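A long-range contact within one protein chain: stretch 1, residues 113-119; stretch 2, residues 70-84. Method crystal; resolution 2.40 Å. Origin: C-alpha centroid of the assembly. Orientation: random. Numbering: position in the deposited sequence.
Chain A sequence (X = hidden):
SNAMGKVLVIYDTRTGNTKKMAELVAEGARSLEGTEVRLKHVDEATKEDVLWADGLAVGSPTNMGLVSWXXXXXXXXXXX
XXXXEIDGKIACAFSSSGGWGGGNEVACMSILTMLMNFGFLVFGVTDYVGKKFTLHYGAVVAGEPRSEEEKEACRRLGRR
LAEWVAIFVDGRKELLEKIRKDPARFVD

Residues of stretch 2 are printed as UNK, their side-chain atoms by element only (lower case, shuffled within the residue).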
ATOM      1  N   THR A 113       1.562  -7.460   3.890  1.00 27.06           N
ATOM      2  CA  THR A 113       2.910  -7.149   3.474  1.00 27.73           C
ATOM      3  C   THR A 113       3.944  -7.749   4.392  1.00 28.57           C
ATOM      4  O   THR A 113       5.015  -8.158   3.964  1.00 28.64           O
ATOM      5  CB  THR A 113       3.126  -5.630   3.104  1.00 27.86           C
ATOM      6  OG1 THR A 113       4.227  -5.060   3.837  1.00 27.81           O
ATOM      7  CG2 THR A 113       1.905  -4.854   3.322  1.00 26.10           C
HETATM    8  N   MSE A 114       3.589  -7.843   5.652  1.00 30.41           N
HETATM    9  CA  MSE A 114       4.404  -8.475   6.647  1.00 33.68           C
HETATM   10  C   MSE A 114       4.470  -9.989   6.374  1.00 31.95           C
HETATM   11  O   MSE A 114       5.544 -10.588   6.398  1.00 32.59           O
HETATM   12  CB  MSE A 114       3.764  -8.171   7.991  1.00 32.84           C
HETATM   13  CG  MSE A 114       4.607  -8.418   9.168  1.00 35.65           C
HETATM   14 SE   MSE A 114       3.612  -8.031  10.837  1.00 44.05          SE
HETATM   15  CE  MSE A 114       1.924  -9.242  10.658  1.00 31.95           C
ATOM     16  N   LEU A 115       3.323 -10.584   6.087  1.00 30.97           N
ATOM     17  CA  LEU A 115       3.233 -11.984   5.765  1.00 30.94           C
ATOM     18  C   LEU A 115       3.981 -12.315   4.489  1.00 32.40           C
ATOM     19  O   LEU A 115       4.658 -13.352   4.423  1.00 32.55           O
ATOM     20  CB  LEU A 115       1.768 -12.441   5.656  1.00 29.14           C
ATOM     21  CG  LEU A 115       0.972 -12.341   6.957  1.00 28.94           C
ATOM     22  CD1 LEU A 115      -0.530 -12.308   6.658  1.00 26.79           C
ATOM     23  CD2 LEU A 115       1.295 -13.431   7.954  1.00 25.99           C
HETATM   24  N   MSE A 116       3.878 -11.451   3.478  1.00 33.08           N
HETATM   25  CA  MSE A 116       4.583 -11.696   2.228  1.00 35.56           C
HETATM   26  C   MSE A 116       6.063 -11.693   2.415  1.00 32.58           C
HETATM   27  O   MSE A 116       6.797 -12.408   1.719  1.00 32.38           O
HETATM   28  CB  MSE A 116       4.198 -10.702   1.158  1.00 34.08           C
HETATM   29  CG  MSE A 116       2.896 -11.077   0.536  1.00 38.18           C
HETATM   30 SE   MSE A 116       2.443  -9.936  -0.998  1.00 48.52          SE
HETATM   31  CE  MSE A 116       2.063  -8.167   0.019  1.00 39.13           C
ATOM     32  N   ASN A 117       6.507 -10.900   3.375  1.00 31.05           N
ATOM     33  CA  ASN A 117       7.924 -10.762   3.608  1.00 29.97           C
ATOM     34  C   ASN A 117       8.531 -12.092   4.036  1.00 29.08           C
ATOM     35  O   ASN A 117       9.690 -12.358   3.754  1.00 29.19           O
ATOM     36  CB  ASN A 117       8.167  -9.680   4.653  1.00 30.49           C
ATOM     37  CG  ASN A 117       9.552  -9.130   4.599  1.00 29.43           C
ATOM     38  OD1 ASN A 117      10.468  -9.682   5.207  1.00 28.41           O
ATOM     39  ND2 ASN A 117       9.718  -8.007   3.894  1.00 27.24           N
ATOM     40  N   PHE A 118       7.730 -12.938   4.680  1.00 28.05           N
ATOM     41  CA  PHE A 118       8.181 -14.259   5.097  1.00 27.57           C
ATOM     42  C   PHE A 118       8.045 -15.308   3.994  1.00 27.42           C
ATOM     43  O   PHE A 118       8.222 -16.497   4.254  1.00 28.48           O
ATOM     44  CB  PHE A 118       7.411 -14.723   6.337  1.00 27.52           C
ATOM     45  CG  PHE A 118       7.957 -14.191   7.636  1.00 27.80           C
ATOM     46  CD1 PHE A 118       7.553 -12.946   8.124  1.00 28.54           C
ATOM     47  CD2 PHE A 118       8.863 -14.946   8.380  1.00 29.67           C
ATOM     48  CE1 PHE A 118       8.037 -12.451   9.337  1.00 27.87           C
ATOM     49  CE2 PHE A 118       9.374 -14.470   9.595  1.00 30.81           C
ATOM     50  CZ  PHE A 118       8.942 -13.210  10.078  1.00 30.21           C
ATOM     51  N   GLY A 119       7.714 -14.874   2.782  1.00 26.07           N
ATOM     52  CA  GLY A 119       7.621 -15.747   1.664  1.00 25.66           C
ATOM     53  C   GLY A 119       6.341 -16.552   1.637  1.00 25.52           C
ATOM     54  O   GLY A 119       6.251 -17.550   0.901  1.00 25.46           O
ATOM     55  N   UNK A  70       2.282  -4.912  18.951  1.00 22.43           N
ATOM     56  CA  UNK A  70       2.499  -6.230  19.546  1.00 23.80           C
ATOM     57  C   UNK A  70       2.491  -7.309  18.457  1.00 24.26           C
ATOM     58  O   UNK A  70       3.284  -8.238  18.530  1.00 25.77           O
ATOM     59  c   UNK A  70       1.540  -6.024  24.618  1.00 26.40           C
ATOM     60  n   UNK A  70       0.614  -6.487  25.754  1.00 25.97           N
ATOM     61  c   UNK A  70       1.543  -6.555  20.731  1.00 23.46           C
ATOM     62  c   UNK A  70       2.032  -6.031  22.112  1.00 23.87           C
ATOM     63  c   UNK A  70       1.200  -6.598  23.253  1.00 23.60           C
ATOM     64  N   UNK A  71       1.645  -7.179  17.435  1.00 24.25           N
ATOM     65  CA  UNK A  71       1.696  -8.132  16.346  1.00 24.50           C
ATOM     66  C   UNK A  71       2.972  -7.988  15.516  1.00 24.76           C
ATOM     67  O   UNK A  71       3.596  -8.971  15.157  1.00 24.95           O
ATOM     68  c   UNK A  71      -1.640 -10.913  15.838  1.00 33.97           C
ATOM     69 se   UNK A  71       0.224 -11.002  15.213  1.00 42.19          SE
ATOM     70  c   UNK A  71       0.425  -9.153  14.426  1.00 26.78           C
ATOM     71  c   UNK A  71       0.453  -8.070  15.477  1.00 25.01           C
ATOM     72  N   UNK A  72       3.358  -6.750  15.238  1.00 24.71           N
ATOM     73  CA  UNK A  72       4.607  -6.446  14.571  1.00 24.16           C
ATOM     74  C   UNK A  72       5.800  -7.011  15.352  1.00 24.48           C
ATOM     75  O   UNK A  72       6.720  -7.595  14.753  1.00 24.61           O
ATOM     76  n   UNK A  72       7.967  -3.972  11.532  1.00 22.58           N
ATOM     77  c   UNK A  72       4.728  -4.914  14.373  1.00 23.82           C
ATOM     78  c   UNK A  72       6.991  -5.065  11.268  1.00 21.57           C
ATOM     79  c   UNK A  72       5.670  -4.771  12.002  1.00 25.09           C
ATOM     80  c   UNK A  72       5.887  -4.480  13.513  1.00 24.63           C
ATOM     81  N   UNK A  73       5.786  -6.886  16.680  1.00 24.36           N
ATOM     82  CA  UNK A  73       6.921  -7.366  17.493  1.00 24.08           C
ATOM     83  C   UNK A  73       7.030  -8.894  17.467  1.00 25.31           C
ATOM     84  O   UNK A  73       8.127  -9.453  17.443  1.00 25.90           O
ATOM     85  c   UNK A  73       6.800  -6.855  18.921  1.00 23.67           C
ATOM     86  c   UNK A  73       6.837  -6.633  23.355  1.00 19.43           C
ATOM     87  n   UNK A  73       5.652  -7.221  23.606  1.00 16.91           N
ATOM     88  n   UNK A  73       7.362  -5.802  24.234  1.00 16.42           N
ATOM     89  n   UNK A  73       7.526  -6.814  22.231  1.00 20.64           N
ATOM     90  c   UNK A  73       7.897  -7.308  19.903  1.00 21.72           C
ATOM     91  c   UNK A  73       7.181  -7.679  21.156  1.00 20.03           C
ATOM     92  N   UNK A  74       5.887  -9.564  17.449  1.00 25.62           N
ATOM     93  CA  UNK A  74       5.855 -10.990  17.350  1.00 27.00           C
ATOM     94  C   UNK A  74       6.517 -11.488  16.050  1.00 28.03           C
ATOM     95  O   UNK A  74       7.323 -12.448  16.054  1.00 28.58           O
ATOM     96  c   UNK A  74       3.963 -14.964  16.025  1.00 31.12           C
ATOM     97  c   UNK A  74       4.404 -11.485  17.445  1.00 27.46           C
ATOM     98  c   UNK A  74       4.415 -13.769  18.492  1.00 29.22           C
ATOM     99  c   UNK A  74       4.101 -15.761  17.175  1.00 28.33           C
ATOM    100  c   UNK A  74       4.325 -15.166  18.410  1.00 28.00           C
ATOM    101  c   UNK A  74       4.279 -12.971  17.347  1.00 28.81           C
ATOM    102  c   UNK A  74       4.055 -13.578  16.117  1.00 27.82           C
ATOM    103  N   UNK A  75       6.162 -10.849  14.943  1.00 28.15           N
ATOM    104  CA  UNK A  75       6.769 -11.169  13.676  1.00 28.86           C
ATOM    105  C   UNK A  75       8.234 -10.800  13.610  1.00 29.38           C
ATOM    106  O   UNK A  75       9.027 -11.584  13.135  1.00 30.16           O
ATOM    107  c   UNK A  75       4.827 -12.295  11.074  1.00 28.51           C
ATOM    108  c   UNK A  75       4.774 -11.438  12.157  1.00 28.08           C
ATOM    109  c   UNK A  75       3.758 -13.135  10.771  1.00 28.63           C
ATOM    110  c   UNK A  75       2.623 -13.127  11.561  1.00 29.28           C
ATOM    111  c   UNK A  75       5.948 -10.585  12.511  1.00 29.23           C
ATOM    112  c   UNK A  75       3.641 -11.436  12.952  1.00 27.60           C
ATOM    113  c   UNK A  75       2.561 -12.270  12.665  1.00 29.07           C
ATOM    114  N   UNK A  76       8.596  -9.623  14.105  1.00 30.62           N
ATOM    115  CA  UNK A  76       9.964  -9.145  13.987  1.00 31.84           C
ATOM    116  C   UNK A  76      10.848  -9.973  14.860  1.00 31.97           C
ATOM    117  O   UNK A  76      11.918 -10.357  14.423  1.00 32.03           O
ATOM    118  c   UNK A  76      10.132  -7.664  14.401  1.00 32.68           C
ATOM    119  o   UNK A  76       9.513  -7.039  12.180  1.00 38.88           O
ATOM    120  c   UNK A  76       9.557  -6.683  13.383  1.00 35.28           C
ATOM    121  o   UNK A  76       9.167  -5.549  13.794  1.00 35.92           O
ATOM    122  N   UNK A  77      10.404 -10.235  16.091  1.00 32.09           N
ATOM    123  CA  UNK A  77      11.304 -10.721  17.131  1.00 32.87           C
ATOM    124  C   UNK A  77      11.156 -12.186  17.484  1.00 32.83           C
ATOM    125  O   UNK A  77      12.154 -12.848  17.773  1.00 33.62           O
ATOM    126  c   UNK A  77      11.798  -8.452  18.232  1.00 35.48           C
ATOM    127  c   UNK A  77      11.202  -9.865  18.403  1.00 33.08           C
ATOM    128  o   UNK A  77      11.708  -7.676  19.213  1.00 38.90           O
ATOM    129  o   UNK A  77      12.361  -8.106  17.150  1.00 37.17           O
ATOM    130  N   UNK A  78       9.926 -12.688  17.497  1.00 32.55           N
ATOM    131  CA  UNK A  78       9.686 -14.114  17.774  1.00 32.03           C
ATOM    132  C   UNK A  78       9.907 -14.952  16.509  1.00 31.93           C
ATOM    133  O   UNK A  78      10.669 -15.905  16.542  1.00 31.97           O
ATOM    134  c   UNK A  78       8.002 -15.865  18.582  1.00 30.62           C
ATOM    135  c   UNK A  78       8.284 -14.376  18.438  1.00 32.23           C
ATOM    136  c   UNK A  78       8.217 -13.699  19.817  1.00 30.48           C
ATOM    137  N   UNK A  79       9.277 -14.573  15.396  1.00 31.65           N
ATOM    138  CA  UNK A  79       9.446 -15.304  14.140  1.00 31.31           C
ATOM    139  C   UNK A  79      10.722 -14.971  13.375  1.00 31.25           C
ATOM    140  O   UNK A  79      11.056 -15.638  12.404  1.00 30.99           O
ATOM    141  c   UNK A  79       6.877 -15.538  13.746  1.00 31.29           C
ATOM    142  c   UNK A  79       6.900 -16.947  14.417  1.00 29.99           C
ATOM    143  c   UNK A  79       8.244 -15.114  13.233  1.00 31.51           C
ATOM    144  c   UNK A  79       5.987 -15.541  12.558  1.00 31.67           C
ATOM    145  N   UNK A  80      11.441 -13.959  13.826  1.00 31.39           N
ATOM    146  CA  UNK A  80      12.649 -13.512  13.140  1.00 32.06           C
ATOM    147  C   UNK A  80      13.705 -14.566  12.842  1.00 32.39           C
ATOM    148  O   UNK A  80      14.406 -14.460  11.833  1.00 32.45           O
ATOM    149  N   UNK A  81      13.837 -15.570  13.717  1.00 32.69           N
ATOM    150  CA  UNK A  81      14.772 -16.686  13.489  1.00 33.08           C
ATOM    151  C   UNK A  81      14.283 -17.665  12.440  1.00 31.58           C
ATOM    152  O   UNK A  81      15.070 -18.305  11.789  1.00 31.98           O
ATOM    153  c   UNK A  81      16.237 -16.757  15.600  1.00 37.66           C
ATOM    154  o   UNK A  81      16.366 -17.029  16.822  1.00 42.49           O
ATOM    155  c   UNK A  81      15.104 -17.435  14.795  1.00 34.04           C
ATOM    156  o   UNK A  81      17.010 -15.951  15.019  1.00 40.89           O
ATOM    157  N   UNK A  82      12.975 -17.780  12.290  1.00 30.86           N
ATOM    158  CA  UNK A  82      12.378 -18.648  11.275  1.00 29.84           C
ATOM    159  C   UNK A  82      12.400 -18.041   9.867  1.00 29.01           C
ATOM    160  O   UNK A  82      12.065 -18.720   8.895  1.00 29.16           O
ATOM    161  c   UNK A  82      10.724 -19.859  12.903  1.00 30.32           C
ATOM    162  c   UNK A  82       9.242 -20.179  13.030  1.00 32.09           C
ATOM    163  c   UNK A  82      10.935 -18.984  11.661  1.00 29.70           C
ATOM    164  c   UNK A  82      11.567 -21.135  12.854  1.00 29.13           C
ATOM    165  N   UNK A  83      12.792 -16.771   9.767  1.00 27.77           N
ATOM    166  CA  UNK A  83      12.661 -16.034   8.532  1.00 26.86           C
ATOM    167  C   UNK A  83      13.579 -16.696   7.522  1.00 26.96           C
ATOM    168  O   UNK A  83      14.778 -16.912   7.787  1.00 26.43           O
ATOM    169  c   UNK A  83      14.988 -14.014   6.054  1.00 26.27           C
ATOM    170  n   UNK A  83      11.784 -12.503   5.788  1.00 24.44           N
ATOM    171  c   UNK A  83      13.645 -12.418   4.119  1.00 24.87           C
ATOM    172  c   UNK A  83      13.032 -12.788   5.319  1.00 24.46           C
ATOM    173  c   UNK A  83      15.598 -13.652   4.849  1.00 26.55           C
ATOM    174  c   UNK A  83      12.983 -14.535   8.694  1.00 26.16           C
ATOM    175  c   UNK A  83      11.631 -13.074   7.030  1.00 25.87           C
ATOM    176  c   UNK A  83      14.921 -12.854   3.901  1.00 25.43           C
ATOM    177  c   UNK A  83      13.680 -13.574   6.300  1.00 25.89           C
ATOM    178  c   UNK A  83      12.760 -13.735   7.398  1.00 26.26           C
ATOM    179  N   UNK A  84      12.996 -17.038   6.370  1.00 26.66           N
ATOM    180  CA  UNK A  84      13.763 -17.595   5.274  1.00 26.09           C
ATOM    181  C   UNK A  84      13.612 -19.090   5.199  1.00 25.69           C
ATOM    182  O   UNK A  84      13.961 -19.670   4.203  1.00 25.54           O
TER
HETATM  183  O   HOH W   1      10.599 -17.740   5.194  1.00 16.59           O

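Position 70 carries four carbons in a row ending in nitrogen and stays clear of stretch 1: Lys70. Position 71 is an unbranched chain of two carbons, selenium and a terminal carbon, hence selenomethionine, Met71; its CG lies 4.1 Å from Met114 CE. At position 72 four carbons again lead to a nitrogen, giving Lys72, whose CD packs 4.0 Å from Met114 SE. Position 73 has three carbons, a nitrogen and a carbon bearing two more nitrogens; this is Arg73, directed away from stretch 1.

Positions 74 and 75 each show one carbon followed by a six-carbon ring. The first, Phe74, makes no contact. The second points toward stretch 1, and its ring takes Met114 CE over one face; it is Phe75. Met114 CE sits 3.7 Å from the Phe75 ring centroid, 16° off the normal, a CH-pi contact, while Leu115 CD2 approaches Phe75 CE2 at 3.8 Å.

Positions 76 and 77 both have two carbons, the second carrying two oxygens, and neither touches stretch 1: Asp76 and Asp77. Lys72 NZ forms a salt bridge with Asp76 OD2 at 3.0 Å, one turn along the helix. Position 78, one carbon carrying two others, is the exposed Val78. Position 79 has four carbons forked at the second, Leu79; its CB lies 3.8 Å from Phe118 CZ.

Position 80 has no side chain and is Gly80; a CB here would clash with Asp76 O. Position 81, two carbons and two terminal oxygens, is Asp81, exposed and pointing away. Position 82, another four-carbon fork, is Leu82, which contributes little. Position 83 holds fused five- and six-membered rings with eight carbons and one nitrogen, the ring nitrogen close to Asn117: Trp83. Position 84 lacks a side chain and has positive phi, as suits Gly84.

The two helices run nearly parallel, at 8°, with axes 11.4 Å apart at closest approach, a gap bridged by large side chains. Met114 covers Phe75, and the Phe118 ring lies between two edges, that of Phe75 turned toward one face in an offset edge-to-face pair (planes at 73°) and that of the Trp83 five-membered ring turned toward the opposite face (65°). Near the plane of the Phe118 ring lie two backbone oxygens: Phe75 O is 3.5 Å from Phe118 CZ, and Leu79 O 3.5 Å from Phe118 CE2. Polar anchoring comes from Trp83 NE1, which donates to Asn117 O at 2.9 Å and to Asn117 OD1 at 3.2 Å. A water accepts from Gly84 N and donates to Phe118 O, each at 2.8 Å, linking the two backbones.

Stretch 2 (70-84) KMKRFFDDVLGDLWG
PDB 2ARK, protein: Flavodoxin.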